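NK CELL activating receptor (Homo sapiens, PDB 1HKF) acts as a cytotoxicity-activating receptor on natural killer cells, this chain being its extracellular immunoglobulin V-type domain, and may contribute to tumour cell lysis by activated cells. Local coordinates at residues E93-S96 and G97-C101. Numbering follows the deposited sequence.
Sequences EEDS and GHYWC
D95, the last residue of a single 3-10 turn (E93 to D95), and Y99, on the strand that starts at G97, meet where the backbone straightens, S96 N closing the turn on E93 O at 3.1 Å, so that the ring of Y99 reaches back to the turn. Its phenol OH donates to the backbone O of D95 at 2.6 Å. The hydroxyl meets a lone pair of D95 O within the plane of the peptide carbonyl, at a C=O...O angle of 124°, and the carbonyl oxygen sits level with the ring at its rim. With CG of Y99 anti to its carbonyl carbon (chi1 -70°), the ring is directed back along the chain to this oxygen. Tyrosine suits the place because one side chain combines a broad apolar ring for the interior with a hydroxyl at its far end. A water ties the same pair a second time, donating to Y99 OH at 2.6 Å and to D95 OD1 at 2.9 Å. The other carboxylate oxygen of D95, OD2, forms a salt bridge with R72 and accepts from R92 N; a buried aspartate thus has both oxygens engaged. S96 OG is held mainly by a hydrogen bond with the backbone N of V121, and adds a weak bond to E93 O. G97 has phi +148°, a backbone setting in which a beta carbon would collide with the preceding carbonyl oxygen. The Y99 OH to D95 O bond makes this a tyrosine corner, carried by the D-x-G-x-Y-x-C motif of V-set immunoglobulin domains, joining the E-F loop to strand F. Here strand 97-104 lies between strands 43-49 and 111-121; Y99 packs on L58 and M88, and C101 forms the disulfide to C32 in strand 28-33, linking the two sheets.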
# COMPACT_ATOMS: atom_id res chain seq x y z
N GLU A 93 4.29 -14.02 5.82
CA GLU A 93 5.62 -13.93 6.42
C GLU A 93 6.73 -14.27 5.41
O GLU A 93 7.77 -13.61 5.40
CB GLU A 93 5.67 -14.88 7.62
CG GLU A 93 6.99 -14.88 8.43
CD GLU A 93 7.06 -16.06 9.43
OE1 GLU A 93 7.83 -17.05 9.18
OE2 GLU A 93 6.35 -15.98 10.45
N GLU A 94 6.47 -15.28 4.57
CA GLU A 94 7.38 -15.78 3.57
C GLU A 94 7.66 -14.81 2.44
O GLU A 94 8.54 -15.07 1.62
CB GLU A 94 6.85 -17.05 2.93
CG GLU A 94 6.88 -18.26 3.83
CD GLU A 94 5.74 -18.27 4.83
OE1 GLU A 94 4.82 -17.41 4.70
OE2 GLU A 94 5.77 -19.15 5.74
N ASP A 95 6.89 -13.73 2.37
CA ASP A 95 7.14 -12.75 1.34
C ASP A 95 8.30 -11.86 1.76
O ASP A 95 8.81 -11.07 0.96
CB ASP A 95 5.91 -11.86 1.10
CG ASP A 95 4.75 -12.63 0.49
OD1 ASP A 95 4.99 -13.54 -0.37
OD2 ASP A 95 3.60 -12.28 0.86
N SER A 96 8.72 -11.97 3.00
CA SER A 96 9.78 -11.14 3.52
C SER A 96 11.02 -11.39 2.71
O SER A 96 11.28 -12.51 2.28
CB SER A 96 10.04 -11.46 5.01
OG SER A 96 9.11 -10.76 5.85
N GLY A 97 11.80 -10.34 2.49
CA GLY A 97 13.00 -10.54 1.69
C GLY A 97 13.35 -9.30 0.87
O GLY A 97 12.75 -8.22 1.06
N HIS A 98 14.35 -9.45 -0.01
CA HIS A 98 14.82 -8.33 -0.85
C HIS A 98 14.12 -8.40 -2.19
O HIS A 98 13.96 -9.48 -2.75
CB HIS A 98 16.34 -8.42 -1.08
CG HIS A 98 17.15 -7.90 0.07
ND1 HIS A 98 17.82 -8.72 0.95
CD2 HIS A 98 17.33 -6.64 0.53
CE1 HIS A 98 18.38 -8.00 1.90
NE2 HIS A 98 18.09 -6.73 1.68
N TYR A 99 13.73 -7.25 -2.69
CA TYR A 99 13.03 -7.13 -3.97
C TYR A 99 13.61 -5.95 -4.74
O TYR A 99 14.22 -5.05 -4.16
CB TYR A 99 11.53 -6.80 -3.74
CG TYR A 99 10.67 -7.91 -3.13
CD1 TYR A 99 10.72 -8.21 -1.78
CD2 TYR A 99 9.85 -8.67 -3.94
CE1 TYR A 99 9.97 -9.27 -1.24
CE2 TYR A 99 9.07 -9.74 -3.42
CZ TYR A 99 9.14 -10.03 -2.06
OH TYR A 99 8.40 -11.11 -1.56
N TRP A 100 13.36 -5.93 -6.04
CA TRP A 100 13.77 -4.80 -6.88
C TRP A 100 12.65 -4.51 -7.85
O TRP A 100 12.03 -5.42 -8.38
CB TRP A 100 14.95 -5.15 -7.80
CG TRP A 100 16.25 -5.48 -7.18
CD1 TRP A 100 16.61 -6.66 -6.61
CD2 TRP A 100 17.39 -4.64 -7.12
NE1 TRP A 100 17.91 -6.61 -6.21
CE2 TRP A 100 18.42 -5.38 -6.51
CE3 TRP A 100 17.65 -3.33 -7.54
CZ2 TRP A 100 19.70 -4.84 -6.30
CZ3 TRP A 100 18.93 -2.79 -7.33
CH2 TRP A 100 19.94 -3.55 -6.72
N CYS A 101 12.40 -3.23 -8.07
CA CYS A 101 11.49 -2.89 -9.13
C CYS A 101 12.56 -2.53 -10.25
O CYS A 101 13.54 -1.85 -9.98
CB CYS A 101 10.60 -1.71 -8.76
SG CYS A 101 11.53 -0.21 -8.54
O HOH W 1 7.02 -13.13 -2.44